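Local coordinates for malonate decarboxylase subunit alpha (Acinetobacter baumannii ATCC 17978, PDB 6MPR), which probably acts as the transferase subunit of malonate decarboxylase, exchanging acetyl for malonyl on the enzyme's acyl-carrier protein so that malonate can be decarboxylated, at residues Leu87-Val97 / Gly109-Gly120; Arg99-Glu107 / Ser123-Glu131. All coordinates share one frame; numbering follows the deposited sequence.

How the interactions relate
Along the chain, residues 87-97 supply a strand and, past a corner, a short second one; 99-107 form a helix, 109-120 again a strand, corner and short strand, and 123-131 the next helix. Interaction 1 brings 109-120 back beside 87-97, closing a loop round helix 100-107. Interaction 2 lays 123-131 against 99-107, closing another round strands 111-116 and 118-119. The two loops overlap along the chain, neither lying wholly within the other. The contacts meet at the end of helix 100-107, where Leu105 O probably accepts from the N of both Ile110 and Ala111, and also where Met94 packs on His102. Together they tie neighbouring strands of the large parallel sheet to helices.

Interaction 1 of 2, residues Leu87-Val97 / Gly109-Gly120; sequences LHDLHMIMPSV and GIARKLDFSFAG
The His91 ring has the CB of Lys113 over one face, a CH-pi contact 4.0 Å from CB to the ring centroid, and Asp115 at its edge, where NE2 donates to OD2 at 2.7 Å. With CG anti to the backbone N (chi1 178°), the imidazole is carried over the neighbouring strand. The bond lies near the ring plane and uses the anti lone pair of OD2, while OD1 of Asp115 accepts from Ala139 N of the next strand. A carboxylate thus suits a position between two donors, and a lysine's hydrocarbon can cover a ring. The His88 ring likewise donates in its plane, from ND1 to the anti lone pair of Asp89 OD2. Ser96 OG comes to the edge of the Phe118 ring, 3.4 Å from CD2.

The backbones form a parallel ladder, two neighbouring strands of a Rossmann-like sheet joined through helix 100-107 in a beta-alpha-beta crossover. A beta bulge interrupts it: Leu90 pairs with Ala111 but His91 with Lys113, and Leu90 O accepts from Arg112 N at 2.9 Å and only weakly from Lys113 N. Gly109 leads in from a Schellman motif, its positive phi suited to glycine, and a water links its O to Asp89 N. On the sheet face toward the helix, Met92 CG meets the small CB of Ala111 at 3.5 Å. Past the corners at Pro95 and Ser117, strands 96-97 and 118-119 pair in a small parallel sheet of their own, Val97 N donating to Phe118 O, while Val97 CG2 reaches back to Phe116 CB, 3.7 Å away.

Interaction 2 of 2, residues Arg99-Glu107 / Ser123-Glu131; sequences RSEHLDLFE and SLRISQLIE
Arg125 reaches across to helix 100-107, its aliphatic part meeting Leu103 and its nitrogens polar groups. The two side chains slide past each other in opposite directions. Arg125 CB lies 3.6 Å from Leu103 CD1, and CD stays beside the same methyl. NE comes 4.1 Å from Leu103 CB. A chi1 of -101°, away from the usual staggered values, and a bend at chi3 turn the guanidinium over Leu103, whose CB sits above one face, 3.6 Å from CZ. The polar partners gather round the edge. NH1 donates to Ser100 O, on a lone pair of a carbonyl that also accepts Asp104 N, the helical bond. NH1 and NH2 together grip a single oxygen end-on, Asp104 OD1, at 3.2 and 3.0 Å respectively. NH2 also makes a salt bridge to Glu107 OE1 at 2.9 Å, though its hydrogen bond is weak because it is bent. The short aspartate and the extended glutamate, one turn apart, thus reach the same cation, and probably offset its charge.

Deeper in, the surfaces are hydrocarbon. Leu103 CD2 meets Ile126 CG1 at 3.9 Å, and Leu129 CD1 touches both Leu103 CB and Phe106 CB; bulky apolar side chains suit this buried side. Ser123 OG accepts from Arg125 N, a capping bond at the start of the second helix. As a knob, Arg125 occupies a hole formed by Ser100, Leu103, Asp104 and Glu107. The short helices run almost parallel, 5° apart, their axes coming within 10.8 Å at closest approach, as successive crossover helices do in a Rossmann-like alpha/beta fold.

Interaction 1 of 2, residues Leu87-Val97 / Gly109-Gly120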
loop_
_atom_site.group_PDB
_atom_site.type_symbol
_atom_site.label_atom_id
_atom_site.label_comp_id
_atom_site.label_asym_id
_atom_site.label_seq_id
_atom_site.Cartn_x
_atom_site.Cartn_y
_atom_site.Cartn_z
ATOM N N LEU A 87 -9.784 10.482 -31.984
ATOM C CA LEU A 87 -9.324 10.372 -30.601
ATOM C C LEU A 87 -8.831 11.736 -30.128
ATOM O O LEU A 87 -7.768 12.198 -30.553
ATOM C CB LEU A 87 -8.217 9.325 -30.457
ATOM C CG LEU A 87 -8.577 7.921 -30.915
ATOM C CD1 LEU A 87 -7.463 6.949 -30.514
ATOM C CD2 LEU A 87 -9.907 7.505 -30.320
ATOM N N HIS A 88 -9.596 12.360 -29.233
ATOM C CA HIS A 88 -9.243 13.641 -28.637
ATOM C C HIS A 88 -9.713 13.628 -27.192
ATOM O O HIS A 88 -10.509 12.775 -26.792
ATOM C CB HIS A 88 -9.861 14.820 -29.398
ATOM C CG HIS A 88 -11.333 14.680 -29.621
ATOM N ND1 HIS A 88 -12.271 15.097 -28.701
ATOM C CD2 HIS A 88 -12.030 14.159 -30.659
ATOM C CE1 HIS A 88 -13.481 14.837 -29.162
ATOM N NE2 HIS A 88 -13.364 14.270 -30.348
ATOM N N ASP A 89 -9.181 14.566 -26.402
ATOM C CA ASP A 89 -9.560 14.730 -24.994
ATOM C C ASP A 89 -9.326 13.460 -24.193
ATOM O O ASP A 89 -10.035 13.188 -23.215
ATOM C CB ASP A 89 -11.013 15.186 -24.853
ATOM C CG ASP A 89 -11.217 16.603 -25.337
ATOM O OD1 ASP A 89 -10.824 17.535 -24.609
ATOM O OD2 ASP A 89 -11.722 16.781 -26.464
ATOM N N LEU A 90 -8.333 12.677 -24.600
ATOM C CA LEU A 90 -7.937 11.528 -23.799
ATOM C C LEU A 90 -7.387 11.992 -22.457
ATOM O O LEU A 90 -6.659 12.981 -22.372
ATOM C CB LEU A 90 -6.892 10.684 -24.539
ATOM C CG LEU A 90 -7.380 9.972 -25.804
ATOM C CD1 LEU A 90 -6.397 8.918 -26.271
ATOM C CD2 LEU A 90 -8.786 9.376 -25.590
ATOM N N HIS A 91 -7.758 11.285 -21.403
ATOM C CA HIS A 91 -7.260 11.556 -20.059
ATOM C C HIS A 91 -6.213 10.482 -19.808
ATOM O O HIS A 91 -6.548 9.317 -19.573
ATOM C CB HIS A 91 -8.407 11.528 -19.050
ATOM C CG HIS A 91 -7.997 11.755 -17.626
ATOM N ND1 HIS A 91 -8.914 12.041 -16.641
ATOM C CD2 HIS A 91 -6.787 11.721 -17.014
ATOM C CE1 HIS A 91 -8.289 12.192 -15.485
ATOM N NE2 HIS A 91 -6.997 11.992 -15.682
ATOM N N MET A 92 -4.943 10.864 -19.913
ATOM C CA MET A 92 -3.875 9.883 -19.771
ATOM C C MET A 92 -3.554 9.674 -18.307
ATOM O O MET A 92 -3.492 10.630 -17.520
ATOM C CB MET A 92 -2.616 10.325 -20.519
ATOM C CG MET A 92 -2.860 10.617 -21.996
ATOM S SD MET A 92 -3.654 9.258 -22.899
ATOM C CE MET A 92 -2.415 7.966 -22.679
ATOM N N ILE A 93 -3.345 8.411 -17.949
ATOM C CA ILE A 93 -2.967 8.002 -16.603
ATOM C C ILE A 93 -1.670 7.229 -16.748
ATOM O O ILE A 93 -1.663 6.117 -17.294
ATOM C CB ILE A 93 -4.054 7.162 -15.921
ATOM C CG1 ILE A 93 -5.345 7.970 -15.824
ATOM C CG2 ILE A 93 -3.609 6.751 -14.512
ATOM C CD1 ILE A 93 -6.584 7.147 -15.515
ATOM N N MET A 94 -0.564 7.823 -16.280
ATOM C CA MET A 94 0.730 7.224 -16.567
ATOM C C MET A 94 1.610 7.217 -15.330
ATOM O O MET A 94 1.911 8.285 -14.789
ATOM C CB MET A 94 1.420 7.979 -17.697
ATOM C CG MET A 94 0.592 8.022 -18.997
ATOM S SD MET A 94 1.478 8.816 -20.339
ATOM C CE MET A 94 2.705 7.556 -20.643
ATOM N N PRO A 95 2.052 6.048 -14.858
ATOM C CA PRO A 95 2.987 6.042 -13.725
ATOM C C PRO A 95 4.245 6.838 -14.019
ATOM O O PRO A 95 4.727 7.575 -13.160
ATOM C CB PRO A 95 3.278 4.545 -13.523
ATOM C CG PRO A 95 2.020 3.865 -14.044
ATOM C CD PRO A 95 1.607 4.693 -15.234
ATOM N N SER A 96 4.769 6.725 -15.238
ATOM C CA SER A 96 6.007 7.398 -15.617
ATOM C C SER A 96 5.843 7.976 -17.017
ATOM O O SER A 96 5.417 7.262 -17.930
ATOM C CB SER A 96 7.191 6.421 -15.564
ATOM O OG SER A 96 8.426 7.120 -15.572
ATOM N N VAL A 97 6.168 9.264 -17.179
ATOM C CA VAL A 97 6.074 9.970 -18.458
ATOM C C VAL A 97 7.497 10.273 -18.902
ATOM O O VAL A 97 8.115 11.219 -18.405
ATOM C CB VAL A 97 5.258 11.264 -18.358
ATOM C CG1 VAL A 97 4.954 11.801 -19.756
ATOM C CG2 VAL A 97 3.985 11.052 -17.577
ATOM N N GLY A 109 -3.106 17.215 -29.761
ATOM C CA GLY A 109 -4.528 17.312 -29.512
ATOM C C GLY A 109 -5.221 15.989 -29.308
ATOM O O GLY A 109 -6.456 15.937 -29.351
ATOM N N ILE A 110 -4.462 14.916 -29.095
ATOM C CA ILE A 110 -5.056 13.612 -28.821
ATOM C C ILE A 110 -5.414 13.492 -27.345
ATOM O O ILE A 110 -6.520 13.066 -26.991
ATOM C CB ILE A 110 -4.096 12.498 -29.271
ATOM C CG1 ILE A 110 -3.952 12.537 -30.804
ATOM C CG2 ILE A 110 -4.574 11.147 -28.748
ATOM C CD1 ILE A 110 -2.776 11.748 -31.354
ATOM N N ALA A 111 -4.495 13.895 -26.475
ATOM C CA ALA A 111 -4.686 13.890 -25.031
ATOM C C ALA A 111 -4.822 15.321 -24.520
ATOM O O ALA A 111 -4.277 16.260 -25.111
ATOM C CB ALA A 111 -3.515 13.195 -24.329
ATOM N N ARG A 112 -5.566 15.490 -23.422
ATOM C CA ARG A 112 -5.701 16.806 -22.794
ATOM C C ARG A 112 -5.325 16.771 -21.315
ATOM O O ARG A 112 -4.602 17.648 -20.834
ATOM C CB ARG A 112 -7.123 17.345 -22.938
ATOM C CG ARG A 112 -7.209 18.870 -22.834
ATOM C CD ARG A 112 -6.395 19.464 -23.965
ATOM N NE ARG A 112 -6.635 20.878 -24.221
ATOM C CZ ARG A 112 -6.397 21.462 -25.393
ATOM N NH1 ARG A 112 -5.935 20.745 -26.413
ATOM N NH2 ARG A 112 -6.629 22.760 -25.552
ATOM N N LYS A 113 -5.806 15.766 -20.585
ATOM C CA LYS A 113 -5.576 15.664 -19.150
ATOM C C LYS A 113 -4.498 14.636 -18.847
ATOM O O LYS A 113 -4.343 13.637 -19.554
ATOM C CB LYS A 113 -6.863 15.281 -18.409
ATOM C CG LYS A 113 -7.992 16.263 -18.532
ATOM C CD LYS A 113 -9.150 15.786 -17.667
ATOM C CE LYS A 113 -10.414 16.578 -17.902
ATOM N NZ LYS A 113 -11.500 16.035 -17.037
ATOM N N LEU A 114 -3.755 14.877 -17.776
ATOM C CA LEU A 114 -2.690 13.967 -17.374
ATOM C C LEU A 114 -2.682 13.802 -15.865
ATOM O O LEU A 114 -2.649 14.794 -15.132
ATOM C CB LEU A 114 -1.323 14.474 -17.845
ATOM C CG LEU A 114 -0.127 13.639 -17.367
ATOM C CD1 LEU A 114 -0.153 12.227 -18.012
ATOM C CD2 LEU A 114 1.174 14.369 -17.669
ATOM N N ASP A 115 -2.728 12.549 -15.408
ATOM C CA ASP A 115 -2.417 12.178 -14.031
ATOM C C ASP A 115 -1.216 11.250 -14.081
ATOM O O ASP A 115 -1.229 10.271 -14.835
ATOM C CB ASP A 115 -3.595 11.487 -13.340
ATOM C CG ASP A 115 -4.626 12.477 -12.827
ATOM O OD1 ASP A 115 -4.362 13.156 -11.807
ATOM O OD2 ASP A 115 -5.690 12.607 -13.460
ATOM N N PHE A 116 -0.177 11.560 -13.303
ATOM C CA PHE A 116 1.073 10.809 -13.413
ATOM C C PHE A 116 1.794 10.776 -12.074
ATOM O O PHE A 116 1.383 11.419 -11.103
ATOM C CB PHE A 116 2.000 11.378 -14.507
ATOM C CG PHE A 116 2.678 12.689 -14.144
ATOM C CD1 PHE A 116 1.965 13.876 -14.125
ATOM C CD2 PHE A 116 4.039 12.726 -13.869
ATOM C CE1 PHE A 116 2.597 15.089 -13.816
ATOM C CE2 PHE A 116 4.676 13.915 -13.554
ATOM C CZ PHE A 116 3.953 15.100 -13.510
ATOM N N SER A 117 2.872 9.984 -12.030
ATOM C CA SER A 117 3.734 9.905 -10.852
ATOM C C SER A 117 5.163 10.361 -11.104
ATOM O O SER A 117 5.702 11.153 -10.316
ATOM C CB SER A 117 3.735 8.480 -10.289
ATOM O OG SER A 117 4.593 8.404 -9.159
ATOM N N PHE A 118 5.818 9.903 -12.167
ATOM C CA PHE A 118 7.207 10.289 -12.384
ATOM C C PHE A 118 7.391 11.005 -13.715
ATOM O O PHE A 118 6.750 10.661 -14.708
ATOM C CB PHE A 118 8.151 9.081 -12.320
ATOM C CG PHE A 118 9.599 9.451 -12.495
ATOM C CD1 PHE A 118 10.314 10.027 -11.453
ATOM C CD2 PHE A 118 10.230 9.260 -13.712
ATOM C CE1 PHE A 118 11.636 10.386 -11.621
ATOM C CE2 PHE A 118 11.568 9.612 -13.886
ATOM C CZ PHE A 118 12.265 10.177 -12.844
ATOM N N ALA A 119 8.254 12.021 -13.708
ATOM C CA ALA A 119 8.793 12.620 -14.920
ATOM C C ALA A 119 10.201 13.108 -14.623
ATOM O O ALA A 119 10.559 13.380 -13.469
ATOM C CB ALA A 119 7.924 13.771 -15.438
ATOM N N GLY A 120 11.000 13.211 -15.684
ATOM C CA GLY A 120 12.391 13.590 -15.570
ATOM C C GLY A 120 12.572 14.992 -15.020
ATOM O O GLY A 120 11.822 15.917 -15.343
HETATM O O HOH W 1 -7.501 16.667 -26.732
#

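Interaction 2 of 2, residues Arg99-Glu107 / Ser123-Glu131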
loop_
_atom_site.group_PDB
_atom_site.type_symbol
_atom_site.label_atom_id
_atom_site.label_comp_id
_atom_site.label_asym_id
_atom_site.label_seq_id
_atom_site.Cartn_x
_atom_site.Cartn_y
_atom_site.Cartn_z
ATOM N N ARG A 99 8.829 8.813 -22.570
ATOM C CA ARG A 99 8.938 8.753 -24.024
ATOM C C ARG A 99 8.495 10.074 -24.646
ATOM O O ARG A 99 7.576 10.729 -24.156
ATOM C CB ARG A 99 8.086 7.605 -24.586
ATOM C CG ARG A 99 8.377 6.200 -24.029
ATOM C CD ARG A 99 9.476 5.462 -24.808
ATOM N NE ARG A 99 9.246 5.506 -26.247
ATOM C CZ ARG A 99 10.151 5.191 -27.174
ATOM N NH1 ARG A 99 11.360 4.771 -26.817
ATOM N NH2 ARG A 99 9.843 5.293 -28.464
ATOM N N SER A 100 9.162 10.471 -25.733
ATOM C CA SER A 100 8.784 11.699 -26.425
ATOM C C SER A 100 7.344 11.647 -26.934
ATOM O O SER A 100 6.622 12.648 -26.872
ATOM C CB SER A 100 9.741 11.959 -27.587
ATOM O OG SER A 100 9.668 10.919 -28.545
ATOM N N GLU A 101 6.909 10.500 -27.463
ATOM C CA GLU A 101 5.545 10.440 -27.983
ATOM C C GLU A 101 4.496 10.570 -26.879
ATOM O O GLU A 101 3.346 10.902 -27.180
ATOM C CB GLU A 101 5.329 9.156 -28.799
ATOM C CG GLU A 101 5.264 7.841 -27.996
ATOM C CD GLU A 101 6.626 7.187 -27.798
ATOM O OE1 GLU A 101 6.670 6.034 -27.296
ATOM O OE2 GLU A 101 7.649 7.821 -28.149
ATOM N N HIS A 102 4.857 10.334 -25.610
ATOM C CA HIS A 102 3.898 10.575 -24.532
ATOM C C HIS A 102 3.447 12.023 -24.538
ATOM O O HIS A 102 2.250 12.321 -24.484
ATOM C CB HIS A 102 4.504 10.240 -23.174
ATOM C CG HIS A 102 4.826 8.799 -22.997
ATOM N ND1 HIS A 102 5.632 8.343 -21.979
ATOM C CD2 HIS A 102 4.450 7.707 -23.699
ATOM C CE1 HIS A 102 5.752 7.031 -22.068
ATOM N NE2 HIS A 102 5.038 6.619 -23.099
ATOM N N LEU A 103 4.403 12.944 -24.612
ATOM C CA LEU A 103 4.049 14.349 -24.617
ATOM C C LEU A 103 3.550 14.795 -25.985
ATOM O O LEU A 103 2.750 15.735 -26.063
ATOM C CB LEU A 103 5.244 15.167 -24.125
ATOM C CG LEU A 103 5.567 14.816 -22.665
ATOM C CD1 LEU A 103 6.758 15.590 -22.128
ATOM C CD2 LEU A 103 4.350 15.027 -21.769
ATOM N N ASP A 104 3.956 14.107 -27.069
ATOM C CA ASP A 104 3.399 14.410 -28.385
ATOM C C ASP A 104 1.875 14.260 -28.403
ATOM O O ASP A 104 1.191 14.960 -29.162
ATOM C CB ASP A 104 4.013 13.506 -29.459
ATOM C CG ASP A 104 5.520 13.728 -29.657
ATOM O OD1 ASP A 104 6.099 14.697 -29.108
ATOM O OD2 ASP A 104 6.133 12.904 -30.373
ATOM N N LEU A 105 1.321 13.369 -27.569
ATOM C CA LEU A 105 -0.138 13.218 -27.511
ATOM C C LEU A 105 -0.829 14.534 -27.177
ATOM O O LEU A 105 -1.922 14.821 -27.686
ATOM C CB LEU A 105 -0.526 12.167 -26.471
ATOM C CG LEU A 105 -0.063 10.741 -26.736
ATOM C CD1 LEU A 105 -0.261 9.886 -25.486
ATOM C CD2 LEU A 105 -0.810 10.157 -27.950
ATOM N N PHE A 106 -0.225 15.332 -26.298
ATOM C CA PHE A 106 -0.844 16.593 -25.907
ATOM C C PHE A 106 -0.608 17.668 -26.950
ATOM O O PHE A 106 -1.534 18.405 -27.305
ATOM C CB PHE A 106 -0.324 17.010 -24.533
ATOM C CG PHE A 106 -0.634 15.991 -23.461
ATOM C CD1 PHE A 106 0.216 14.914 -23.230
ATOM C CD2 PHE A 106 -1.794 16.091 -22.714
ATOM C CE1 PHE A 106 -0.084 13.960 -22.258
ATOM C CE2 PHE A 106 -2.103 15.153 -21.750
ATOM C CZ PHE A 106 -1.236 14.078 -21.516
ATOM N N GLU A 107 0.613 17.751 -27.475
ATOM C CA GLU A 107 0.874 18.671 -28.576
ATOM C C GLU A 107 -0.071 18.424 -29.742
ATOM O O GLU A 107 -0.567 19.373 -30.359
ATOM C CB GLU A 107 2.324 18.534 -29.024
ATOM C CG GLU A 107 2.776 19.603 -29.984
ATOM C CD GLU A 107 4.254 19.499 -30.269
ATOM O OE1 GLU A 107 4.972 18.920 -29.424
ATOM O OE2 GLU A 107 4.696 19.983 -31.333
ATOM N N SER A 123 13.502 18.150 -17.756
ATOM C CA SER A 123 12.680 18.471 -18.916
ATOM C C SER A 123 11.759 19.658 -18.642
ATOM O O SER A 123 11.113 19.732 -17.589
ATOM C CB SER A 123 11.859 17.254 -19.327
ATOM O OG SER A 123 10.919 17.604 -20.338
ATOM N N LEU A 124 11.699 20.585 -19.596
ATOM C CA LEU A 124 10.792 21.723 -19.532
ATOM C C LEU A 124 9.491 21.476 -20.275
ATOM O O LEU A 124 8.629 22.358 -20.292
ATOM C CB LEU A 124 11.453 22.972 -20.114
ATOM C CG LEU A 124 12.699 23.476 -19.394
ATOM C CD1 LEU A 124 13.961 22.860 -19.997
ATOM C CD2 LEU A 124 12.753 24.993 -19.431
ATOM N N ARG A 125 9.331 20.296 -20.876
ATOM C CA ARG A 125 8.245 20.082 -21.829
ATOM C C ARG A 125 6.869 20.125 -21.166
ATOM O O ARG A 125 5.943 20.725 -21.715
ATOM C CB ARG A 125 8.446 18.754 -22.557
ATOM C CG ARG A 125 9.019 18.890 -23.947
ATOM C CD ARG A 125 8.737 17.639 -24.765
ATOM N NE ARG A 125 7.748 17.877 -25.813
ATOM C CZ ARG A 125 7.257 16.928 -26.606
ATOM N NH1 ARG A 125 7.674 15.671 -26.486
ATOM N NH2 ARG A 125 6.352 17.235 -27.524
ATOM N N ILE A 126 6.697 19.474 -20.007
ATOM C CA ILE A 126 5.380 19.470 -19.360
ATOM C C ILE A 126 4.985 20.889 -18.958
ATOM O O ILE A 126 3.858 21.333 -19.208
ATOM C CB ILE A 126 5.366 18.506 -18.153
ATOM C CG1 ILE A 126 5.323 17.047 -18.621
ATOM C CG2 ILE A 126 4.186 18.810 -17.220
ATOM C CD1 ILE A 126 5.558 16.031 -17.500
ATOM N N SER A 127 5.913 21.625 -18.336
ATOM C CA SER A 127 5.655 23.023 -17.997
ATOM C C SER A 127 5.288 23.834 -19.230
ATOM O O SER A 127 4.404 24.695 -19.173
ATOM C CB SER A 127 6.872 23.649 -17.310
ATOM O OG SER A 127 6.928 23.260 -15.948
ATOM N N GLN A 128 5.966 23.583 -20.352
ATOM C CA GLN A 128 5.684 24.360 -21.558
ATOM C C GLN A 128 4.320 23.997 -22.137
ATOM O O GLN A 128 3.601 24.874 -22.632
ATOM C CB GLN A 128 6.791 24.153 -22.596
ATOM C CG GLN A 128 6.701 25.063 -23.833
ATOM C CD GLN A 128 6.797 26.556 -23.513
ATOM O OE1 GLN A 128 5.969 27.349 -23.966
ATOM N NE2 GLN A 128 7.814 26.942 -22.744
ATOM N N LEU A 129 3.940 22.716 -22.078
ATOM C CA LEU A 129 2.619 22.328 -22.576
ATOM C C LEU A 129 1.508 22.898 -21.703
ATOM O O LEU A 129 0.445 23.278 -22.208
ATOM C CB LEU A 129 2.503 20.806 -22.666
ATOM C CG LEU A 129 3.275 20.158 -23.819
ATOM C CD1 LEU A 129 3.337 18.642 -23.661
ATOM C CD2 LEU A 129 2.684 20.566 -25.175
ATOM N N ILE A 130 1.734 22.972 -20.392
ATOM C CA ILE A 130 0.771 23.627 -19.508
ATOM C C ILE A 130 0.643 25.106 -19.862
ATOM O O ILE A 130 -0.465 25.636 -20.010
ATOM C CB ILE A 130 1.181 23.442 -18.036
ATOM C CG1 ILE A 130 0.975 21.994 -17.604
ATOM C CG2 ILE A 130 0.390 24.397 -17.142
ATOM C CD1 ILE A 130 1.788 21.591 -16.339
ATOM N N GLU A 131 1.781 25.796 -19.995
ATOM C CA GLU A 131 1.749 27.213 -20.343
ATOM C C GLU A 131 1.053 27.445 -21.675
ATOM O O GLU A 131 0.401 28.480 -21.860
ATOM C CB GLU A 131 3.169 27.777 -20.382
ATOM C CG GLU A 131 3.257 29.229 -20.832
ATOM C CD GLU A 131 4.689 29.684 -21.037
ATOM O OE1 GLU A 131 5.471 29.642 -20.064
ATOM O OE2 GLU A 131 5.038 30.069 -22.176
#